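Local coordinates for protein TetR-family transcriptional regulator (Pectobacterium atrosepticum, PDB 2HYT) that probably binds DNA as a TetR-family transcriptional regulator, pairing a predicted helix-turn-helix with an all-helical C-terminal domain, at residues S121-S124 / Q125-C128; R74-A77 / I78-T81; G88-C91 / R92-Y96; I136-L139 / I140-V144. All coordinates share one frame; numbering follows the deposited sequence.

Contact 1: residues S121-S124 / Q125-C128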
loop_
_atom_site.group_PDB
_atom_site.type_symbol
_atom_site.label_atom_id
_atom_site.label_comp_id
_atom_site.label_asym_id
_atom_site.label_seq_id
_atom_site.Cartn_x
_atom_site.Cartn_y
_atom_site.Cartn_z
ATOM N N SER A 121 -3.111 -8.345 1.631
ATOM C CA SER A 121 -4.470 -8.379 1.127
ATOM C C SER A 121 -5.266 -7.194 1.689
ATOM O O SER A 121 -4.957 -6.732 2.764
ATOM C CB SER A 121 -5.173 -9.674 1.529
ATOM O OG SER A 121 -5.254 -9.813 2.928
ATOM N N PRO A 122 -6.295 -6.718 0.960
ATOM C CA PRO A 122 -7.209 -5.739 1.547
ATOM C C PRO A 122 -7.755 -6.175 2.913
ATOM O O PRO A 122 -7.886 -5.345 3.829
ATOM C CB PRO A 122 -8.307 -5.617 0.489
ATOM C CG PRO A 122 -7.557 -5.862 -0.814
ATOM C CD PRO A 122 -6.611 -6.967 -0.460
ATOM N N ASP A 123 -8.045 -7.462 3.085
ATOM C CA ASP A 123 -8.524 -7.937 4.384
ATOM C C ASP A 123 -7.481 -7.721 5.478
ATOM O O ASP A 123 -7.820 -7.284 6.596
ATOM C CB ASP A 123 -8.866 -9.423 4.346
ATOM C CG ASP A 123 -10.242 -9.716 3.777
ATOM O OD1 ASP A 123 -11.067 -8.787 3.541
ATOM O OD2 ASP A 123 -10.494 -10.933 3.592
ATOM N N SER A 124 -6.225 -8.079 5.172
ATOM C CA SER A 124 -5.113 -7.925 6.117
ATOM C C SER A 124 -4.915 -6.453 6.475
ATOM O O SER A 124 -4.666 -6.099 7.630
ATOM C CB SER A 124 -3.810 -8.475 5.541
ATOM O OG SER A 124 -2.742 -8.238 6.437
ATOM N N GLN A 125 -5.020 -5.605 5.468
ATOM C CA GLN A 125 -4.928 -4.166 5.669
ATOM C C GLN A 125 -6.036 -3.661 6.614
ATOM O O GLN A 125 -5.776 -2.916 7.573
ATOM C CB GLN A 125 -5.046 -3.464 4.335
ATOM C CG GLN A 125 -3.860 -3.752 3.401
ATOM C CD GLN A 125 -4.062 -3.118 2.050
ATOM O OE1 GLN A 125 -4.395 -1.960 1.957
ATOM N NE2 GLN A 125 -3.855 -3.871 1.010
ATOM N N ARG A 126 -7.271 -4.099 6.378
ATOM C CA ARG A 126 -8.387 -3.648 7.211
ATOM C C ARG A 126 -8.173 -4.134 8.630
ATOM O O ARG A 126 -8.480 -3.415 9.587
ATOM C CB ARG A 126 -9.708 -4.147 6.629
ATOM C CG ARG A 126 -10.108 -3.318 5.398
ATOM C CD ARG A 126 -11.499 -3.611 4.847
ATOM N NE ARG A 126 -11.559 -4.907 4.173
ATOM C CZ ARG A 126 -11.401 -5.091 2.862
ATOM N NH1 ARG A 126 -11.168 -4.076 2.045
ATOM N NH2 ARG A 126 -11.466 -6.312 2.365
ATOM N N HIS A 127 -7.653 -5.342 8.780
ATOM C CA HIS A 127 -7.337 -5.856 10.099
ATOM C C HIS A 127 -6.288 -4.999 10.876
ATOM O O HIS A 127 -6.444 -4.707 12.056
ATOM C CB HIS A 127 -6.848 -7.290 9.963
ATOM C CG HIS A 127 -6.838 -8.039 11.249
ATOM N ND1 HIS A 127 -5.681 -8.302 11.948
ATOM C CD2 HIS A 127 -7.853 -8.569 11.975
ATOM C CE1 HIS A 127 -5.983 -8.967 13.052
ATOM N NE2 HIS A 127 -7.291 -9.149 13.088
ATOM N N CYS A 128 -5.231 -4.601 10.190
ATOM C CA CYS A 128 -4.188 -3.793 10.783
ATOM C C CYS A 128 -4.785 -2.441 11.162
ATOM O O CYS A 128 -4.452 -1.858 12.215
ATOM C CB CYS A 128 -3.043 -3.577 9.792
ATOM S SG CYS A 128 -2.049 -5.007 9.424
HETATM O O HOH W 1 -12.139 -6.900 6.038
HETATM O O HOH W 2 -3.239 -8.385 9.492
#
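Asp123 and Arg126 meet because both carry CG beside their own backbone N and the arginine then folds back at chi3 (-72°), which returns its guanidinium over the first turn of helix 122-141. Arg126 NH2 donates to Asp123 OD1 at 2.8 Å, a salt bridge on the anti side of the carboxylate, with the two flat groups turned 77° against each other. The same guanidinium lies with one face over the carbonyl of Pro122, whose O sits 3.6 Å from the plane, while Pro122 CB touches Arg126 NH1 at 3.6 Å. Water 1 joins the pair from the guanidinium edge: it accepts from Arg126 NE at 2.8 Å and gives Asp123 OD1 a weak bond. Arg126 NH1 reaches across the dimer to Glu170 of the second subunit.

Gln125 runs back along the helix start, its CG 3.2 Å from Ser121 O; its NE2 is bound to Ala120 O and its OE1 to Arg114 of the second subunit. Gln125 N closes the first backbone bond on Ser121 O. On the other flank, Ser124 OG, in the conformer described, binds water 2 at 3.1 Å. Ser121, at the N-cap position, accepts from Ser124 N through Ser121 OG at 3.0 Å, a capping bond that gives helix 122-141 a capped start set against the subunit interface of the C-terminal domain.

Contact 2: residues R74-A77 / I78-T81. With EDO (1,2-ethanediol), chain D.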
loop_
_atom_site.group_PDB
_atom_site.type_symbol
_atom_site.label_atom_id
_atom_site.label_comp_id
_atom_site.label_asym_id
_atom_site.label_seq_id
_atom_site.Cartn_x
_atom_site.Cartn_y
_atom_site.Cartn_z
ATOM N N ARG A 74 2.933 -9.039 18.477
ATOM C CA ARG A 74 4.113 -8.333 18.978
ATOM C C ARG A 74 3.841 -6.813 19.133
ATOM O O ARG A 74 4.203 -6.153 20.130
ATOM C CB ARG A 74 5.294 -8.557 18.036
ATOM C CG ARG A 74 5.888 -9.945 18.139
ATOM C CD ARG A 74 6.969 -10.139 17.055
ATOM N NE ARG A 74 8.062 -9.189 17.192
ATOM C CZ ARG A 74 9.050 -9.042 16.308
ATOM N NH1 ARG A 74 9.089 -9.757 15.211
ATOM N NH2 ARG A 74 9.967 -8.123 16.514
ATOM N N LEU A 75 3.161 -6.265 18.143
ATOM C CA LEU A 75 2.868 -4.863 18.103
ATOM C C LEU A 75 1.819 -4.473 19.152
ATOM O O LEU A 75 1.965 -3.444 19.827
ATOM C CB LEU A 75 2.423 -4.452 16.706
ATOM C CG LEU A 75 3.535 -4.539 15.670
ATOM C CD1 LEU A 75 2.870 -4.577 14.300
ATOM C CD2 LEU A 75 4.564 -3.406 15.812
ATOM N N GLN A 76 0.760 -5.284 19.279
ATOM C CA GLN A 76 -0.261 -5.043 20.293
ATOM C C GLN A 76 0.379 -5.072 21.676
ATOM O O GLN A 76 0.034 -4.247 22.546
ATOM C CB GLN A 76 -1.350 -6.080 20.180
ATOM C CG GLN A 76 -2.487 -5.917 21.221
ATOM C CD GLN A 76 -3.311 -4.676 20.969
ATOM O OE1 GLN A 76 -3.775 -4.430 19.837
ATOM N NE2 GLN A 76 -3.541 -3.905 22.023
ATOM N N ALA A 77 1.326 -5.986 21.894
ATOM C CA ALA A 77 2.004 -6.070 23.188
ATOM C C ALA A 77 2.818 -4.837 23.568
ATOM O O ALA A 77 2.940 -4.504 24.745
ATOM C CB ALA A 77 2.874 -7.288 23.255
ATOM N N ILE A 78 3.416 -4.170 22.590
ATOM C CA ILE A 78 4.146 -2.956 22.867
ATOM C C ILE A 78 3.201 -1.915 23.439
ATOM O O ILE A 78 3.515 -1.264 24.456
ATOM C CB ILE A 78 4.847 -2.427 21.590
ATOM C CG1 ILE A 78 5.980 -3.351 21.170
ATOM C CG2 ILE A 78 5.312 -0.966 21.808
ATOM C CD1 ILE A 78 6.577 -3.039 19.767
ATOM N N SER A 79 2.036 -1.705 22.819
ATOM C CA SER A 79 1.186 -0.613 23.344
ATOM C C SER A 79 0.437 -1.059 24.600
ATOM O O SER A 79 0.127 -0.238 25.488
ATOM C CB SER A 79 0.260 -0.038 22.266
ATOM O OG SER A 79 -0.355 -1.046 21.518
ATOM N N ASP A 80 0.211 -2.354 24.736
ATOM C CA ASP A 80 -0.456 -2.886 25.935
ATOM C C ASP A 80 0.410 -2.711 27.186
ATOM O O ASP A 80 -0.109 -2.446 28.266
ATOM C CB ASP A 80 -0.785 -4.354 25.778
ATOM C CG ASP A 80 -2.032 -4.604 24.958
ATOM O OD1 ASP A 80 -2.782 -3.653 24.654
ATOM O OD2 ASP A 80 -2.266 -5.794 24.691
ATOM N N THR A 81 1.721 -2.844 27.021
ATOM C CA THR A 81 2.638 -2.887 28.145
ATOM C C THR A 81 3.173 -1.517 28.469
ATOM O O THR A 81 3.842 -1.327 29.493
ATOM C CB THR A 81 3.814 -3.837 27.867
ATOM O OG1 THR A 81 4.623 -3.363 26.790
ATOM C CG2 THR A 81 3.304 -5.154 27.475
HETATM C C1 EDO D . 7.126 -12.668 12.898
HETATM O O1 EDO D . 7.285 -12.056 14.186
HETATM C C2 EDO D . 8.390 -13.499 12.662
HETATM O O2 EDO D . 9.045 -13.121 11.460
#
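Gln76 and Asp80, one helical turn apart, are joined by their side chains: Gln76 NE2 donates to Asp80 OD1 at 2.7 Å. The oxygen lies almost in the plane of the amide, yet the amide nitrogen approaches from above the carboxylate, 44° out of its plane, and the two flat groups are inclined at 48°. A bend in the glutamine at chi2 (68°) turns its amide along the helix toward the aspartate, and the carboxylate also rests against its partner's aliphatic part, Asp80 OD2 lying 3.5 Å from Gln76 CG. Beneath this bridge Asp80 N binds Gln76 O at 2.9 Å, so side chain and backbone tie the same two residues.

Backbone bonding is slacker two residues earlier, where Ile78 N reaches Arg74 O at 3.3 Å. Arg74 itself points back along the helix; its NH1 gives a fairly straight bond of 3.1 Å to O1 of an ethanediol in the guanidinium plane, and NH2 forms a salt bridge with Glu102. Ser79 OG is tied to Arg92 NH1. Near the C-terminal end of helix 56-81, Leu75 and Ile78 pack on helix 85-98, whereas Gln76 and Ser79 also meet helix 122-141.

Contact 3: residues G88-C91 / R92-Y96; sequences GFRC and RCRAY. With EDO (1,2-ethanediol), chain B.
A Cys sulfur-aromatic contact marks the inner side of helix 85-98, in the helical C-terminal domain of this TetR-family protein. Cys93 SG lies over one face of the Phe89 ring, one turn back, 3.9 Å from the ring centroid and shifted toward CE1, its nearest atom at 3.6 Å. Phe89 puts CG anti to its own N (chi1 160°), whereas Cys93 keeps SG beside the backbone N, which brings sulfur and ring together. Helices 122-141, 150-170 and 174-190 enclose the ring.

Arg90 and Arg94 cross on another side of the helix, their guanidinium planes 77° apart. Arg90 NH2 and Arg94 NH1 approach to 3.4 Å, a closeness probably tolerated because Glu186 takes Arg90 NE on one carboxylate oxygen and Arg94 NH1 on the other; Glu87 holds Arg90 NH1. A bend at chi3 (-57°) lays the Arg94 guanidinium flat over the backbone, with Cys91 CA 3.6 Å from its plane.

Arg92 instead runs extended from CG to NE, and its NH2 binds Ser131. An ethanediol, probably from the crystallisation liquor, touches Tyr96 CD2 through C2 at 3.5 Å, and its O1 accepts from Arg92 NE at 2.9 Å.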
loop_
_atom_site.group_PDB
_atom_site.type_symbol
_atom_site.label_atom_id
_atom_site.label_comp_id
_atom_site.label_asym_id
_atom_site.label_seq_id
_atom_site.Cartn_x
_atom_site.Cartn_y
_atom_site.Cartn_z
ATOM N N GLY A 88 4.148 4.574 24.061
ATOM C CA GLY A 88 3.867 3.238 23.600
ATOM C C GLY A 88 3.425 3.224 22.130
ATOM O O GLY A 88 3.744 2.310 21.356
ATOM N N PHE A 89 2.654 4.230 21.745
ATOM C CA PHE A 89 2.205 4.366 20.354
ATOM C C PHE A 89 3.395 4.670 19.445
ATOM O O PHE A 89 3.531 4.043 18.396
ATOM C CB PHE A 89 1.133 5.477 20.281
ATOM C CG PHE A 89 0.935 6.037 18.902
ATOM C CD1 PHE A 89 0.193 5.370 17.995
ATOM C CD2 PHE A 89 1.483 7.261 18.541
ATOM C CE1 PHE A 89 -0.017 5.897 16.722
ATOM C CE2 PHE A 89 1.274 7.792 17.293
ATOM C CZ PHE A 89 0.518 7.092 16.364
ATOM N N ARG A 90 4.262 5.597 19.847
ATOM C CA ARG A 90 5.502 5.895 19.063
ATOM C C ARG A 90 6.337 4.637 18.948
ATOM O O ARG A 90 6.863 4.332 17.881
ATOM C CB ARG A 90 6.329 6.997 19.717
ATOM C CG ARG A 90 5.661 8.375 19.628
ATOM C CD ARG A 90 6.500 9.480 20.321
ATOM N NE ARG A 90 7.904 9.448 19.952
ATOM C CZ ARG A 90 8.912 9.893 20.693
ATOM N NH1 ARG A 90 8.699 10.450 21.877
ATOM N NH2 ARG A 90 10.155 9.776 20.238
ATOM N N CYS A 91 6.489 3.919 20.053
ATOM C CA CYS A 91 7.306 2.717 20.064
ATOM C C CYS A 91 6.746 1.637 19.146
ATOM O O CYS A 91 7.500 0.986 18.463
ATOM C CB CYS A 91 7.412 2.192 21.479
ATOM S SG CYS A 91 8.504 0.823 21.632
ATOM N N ARG A 92 5.424 1.485 19.145
ATOM C CA ARG A 92 4.753 0.522 18.285
ATOM C C ARG A 92 4.963 0.884 16.799
ATOM O O ARG A 92 5.290 0.015 15.949
ATOM C CB ARG A 92 3.283 0.496 18.607
ATOM C CG ARG A 92 2.478 -0.392 17.731
ATOM C CD ARG A 92 1.113 -0.603 18.314
ATOM N NE ARG A 92 0.168 -1.037 17.293
ATOM C CZ ARG A 92 -1.053 -1.469 17.555
ATOM N NH1 ARG A 92 -1.494 -1.563 18.803
ATOM N NH2 ARG A 92 -1.833 -1.824 16.532
ATOM N N CYS A 93 4.761 2.161 16.486
ATOM C CA CYS A 93 4.988 2.620 15.122
ATOM C C CYS A 93 6.449 2.408 14.683
ATOM O O CYS A 93 6.708 1.890 13.568
ATOM C CB CYS A 93 4.575 4.075 14.931
ATOM S SG CYS A 93 2.815 4.407 15.099
ATOM N N ARG A 94 7.403 2.770 15.536
ATOM C CA ARG A 94 8.817 2.547 15.202
ATOM C C ARG A 94 9.130 1.057 15.034
ATOM O O ARG A 94 9.902 0.662 14.167
ATOM C CB ARG A 94 9.705 3.121 16.276
ATOM C CG ARG A 94 9.736 4.630 16.288
ATOM C CD ARG A 94 10.885 5.160 17.175
ATOM N NE ARG A 94 10.807 4.666 18.558
ATOM C CZ ARG A 94 10.269 5.332 19.584
ATOM N NH1 ARG A 94 9.743 6.539 19.436
ATOM N NH2 ARG A 94 10.270 4.768 20.782
ATOM N N ALA A 95 8.534 0.233 15.893
ATOM C CA ALA A 95 8.770 -1.214 15.857
ATOM C C ALA A 95 8.332 -1.845 14.526
ATOM O O ALA A 95 9.005 -2.733 13.975
ATOM C CB ALA A 95 8.081 -1.881 17.038
ATOM N N TYR A 96 7.248 -1.328 13.949
ATOM C CA TYR A 96 6.802 -1.754 12.645
ATOM C C TYR A 96 7.885 -1.538 11.575
ATOM O O TYR A 96 8.141 -2.410 10.709
ATOM C CB TYR A 96 5.505 -1.041 12.267
ATOM C CG TYR A 96 4.889 -1.596 11.037
ATOM C CD1 TYR A 96 5.328 -1.169 9.771
ATOM C CD2 TYR A 96 3.870 -2.547 11.094
ATOM C CE1 TYR A 96 4.759 -1.714 8.611
ATOM C CE2 TYR A 96 3.304 -3.067 9.937
ATOM C CZ TYR A 96 3.772 -2.641 8.693
ATOM O OH TYR A 96 3.262 -3.091 7.487
HETATM C C1 EDO B . 1.631 -0.750 13.503
HETATM O O1 EDO B . 0.782 -1.344 14.510
HETATM C C2 EDO B . 0.951 -0.935 12.143
HETATM O O2 EDO B . -0.231 -0.094 12.032
#

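Contact 4: residues I136-L139 / I140-V144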
loop_
_atom_site.group_PDB
_atom_site.type_symbol
_atom_site.label_atom_id
_atom_site.label_comp_id
_atom_site.label_asym_id
_atom_site.label_seq_id
_atom_site.Cartn_x
_atom_site.Cartn_y
_atom_site.Cartn_z
ATOM N N ILE A 136 -5.707 4.488 18.592
ATOM C CA ILE A 136 -6.028 5.889 18.335
ATOM C C ILE A 136 -7.261 6.356 19.095
ATOM O O ILE A 136 -7.246 7.432 19.662
ATOM C CB ILE A 136 -6.152 6.138 16.813
ATOM C CG1 ILE A 136 -4.799 5.925 16.185
ATOM C CG2 ILE A 136 -6.705 7.518 16.535
ATOM C CD1 ILE A 136 -3.755 6.962 16.615
ATOM N N ASP A 137 -8.324 5.569 19.078
ATOM C CA ASP A 137 -9.576 5.864 19.801
ATOM C C ASP A 137 -9.258 6.117 21.276
ATOM O O ASP A 137 -9.683 7.109 21.869
ATOM C CB ASP A 137 -10.527 4.676 19.627
ATOM C CG ASP A 137 -11.890 4.907 20.221
ATOM O OD1 ASP A 137 -11.977 4.942 21.464
ATOM O OD2 ASP A 137 -12.884 4.976 19.448
ATOM N N ASN A 138 -8.485 5.195 21.854
ATOM C CA ASN A 138 -8.036 5.339 23.232
ATOM C C ASN A 138 -7.298 6.658 23.473
ATOM O O ASN A 138 -7.621 7.379 24.441
ATOM C CB ASN A 138 -7.214 4.126 23.652
ATOM C CG ASN A 138 -6.589 4.265 25.018
ATOM O OD1 ASN A 138 -5.602 4.953 25.179
ATOM N ND2 ASN A 138 -7.209 3.670 26.018
ATOM N N LEU A 139 -6.323 6.985 22.633
ATOM C CA LEU A 139 -5.526 8.199 22.799
ATOM C C LEU A 139 -6.336 9.465 22.598
ATOM O O LEU A 139 -6.083 10.490 23.242
ATOM C CB LEU A 139 -4.358 8.191 21.808
ATOM C CG LEU A 139 -3.283 7.122 22.085
ATOM C CD1 LEU A 139 -2.358 6.933 20.870
ATOM C CD2 LEU A 139 -2.447 7.499 23.332
ATOM N N ILE A 140 -7.320 9.401 21.697
ATOM C CA ILE A 140 -8.236 10.546 21.553
ATOM C C ILE A 140 -9.106 10.715 22.807
ATOM O O ILE A 140 -9.262 11.824 23.346
ATOM C CB ILE A 140 -9.080 10.440 20.272
ATOM C CG1 ILE A 140 -8.184 10.634 19.062
ATOM C CG2 ILE A 140 -10.180 11.554 20.314
ATOM C CD1 ILE A 140 -8.805 10.141 17.729
ATOM N N ARG A 141 -9.652 9.608 23.308
ATOM C CA ARG A 141 -10.442 9.653 24.523
ATOM C C ARG A 141 -9.637 10.201 25.712
ATOM O O ARG A 141 -10.176 10.962 26.502
ATOM C CB ARG A 141 -10.979 8.255 24.848
ATOM C CG ARG A 141 -12.122 7.801 23.949
ATOM C CD ARG A 141 -12.559 6.440 24.336
ATOM N NE ARG A 141 -13.612 5.947 23.459
ATOM C CZ ARG A 141 -14.900 6.001 23.744
ATOM N NH1 ARG A 141 -15.314 6.544 24.874
ATOM N NH2 ARG A 141 -15.782 5.532 22.882
ATOM N N GLN A 142 -8.363 9.845 25.811
ATOM C CA GLN A 142 -7.467 10.342 26.857
ATOM C C GLN A 142 -7.120 11.830 26.736
ATOM O O GLN A 142 -6.584 12.437 27.711
ATOM C CB GLN A 142 -6.160 9.546 26.853
ATOM C CG GLN A 142 -6.236 8.127 27.314
ATOM C CD GLN A 142 -4.896 7.562 27.731
ATOM O OE1 GLN A 142 -4.199 8.164 28.575
ATOM N NE2 GLN A 142 -4.558 6.373 27.230
ATOM N N GLY A 143 -7.442 12.439 25.600
ATOM C CA GLY A 143 -7.071 13.826 25.335
ATOM C C GLY A 143 -5.620 13.985 24.952
ATOM O O GLY A 143 -5.102 15.122 24.944
ATOM N N VAL A 144 -4.963 12.884 24.614
ATOM C CA VAL A 144 -3.560 12.924 24.180
ATOM C C VAL A 144 -3.451 13.304 22.703
ATOM O O VAL A 144 -2.625 14.162 22.338
ATOM C CB VAL A 144 -2.835 11.563 24.456
ATOM C CG1 VAL A 144 -1.415 11.521 23.872
ATOM C CG2 VAL A 144 -2.822 11.266 25.997
HETATM O O HOH W 3 -15.201 4.322 20.301
#
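Ile136 and Ile140 form the close apolar part of this contact, with Ile136 CG2 against Ile140 CD1 at 3.6 Å. The inner flank continues with Leu139, whose CD2 lies at a looser 4.2 Å from Val144 CG1. Ile136 and Leu139 are buried, both against Phe89 of helix 85-98, and Ile136 also packs on Leu153 and Ile157 of helix 150-170.

The chain leaves helix 122-141 through a Schellman motif. Gly143 takes a positive phi (77°), its N returns to Ile140 O, and Val144 N reaches back to Leu139 O at 3.0 Å, which closes the last turn and swings Val144 in toward Trp86.

Polar pairs hold the solvent side instead, where Arg141 and Gln142 are exposed. In the conformer of Asp137 described, its side chain and that of Arg141 run alongside one another in the same direction, their planar groups only 26° apart. Arg141 NE donates to the syn side of Asp137 OD1 at 2.8 Å, within its own guanidinium plane; the arginine side chain, extended from CG to NE, carries its guanidinium alongside the carboxylate. Water 3 completes the ring, giving its proton to Asp137 OD2 at 2.6 Å and accepting from Arg141 NH2 at 2.9 Å. Asn138 and Gln142 cross with their amides perpendicular; Gln142 NE2 donates to Asn138 OD1 at 2.7 Å and also to Asp85 OD2.

In the fold
Along the chain the order is contact 2, contact 3, contact 1 and contact 4. Contacts 2 and 3 lie on the successive helices 56-81 and 85-98, their centres about 9 Å apart, and they touch through a probable hydrogen bond and the packing of Ile78 on Ala95. Contacts 1 and 4 share helix 122-141, one at its start and the other at its end, with centres about 23 Å apart. Contacts 3 and 4, about 16 Å apart between centres, touch through Phe89. Contact 1 touches none of the others but faces the second subunit, so helix 122-141 spans from the dimer interface to the far end of the helical C-terminal domain.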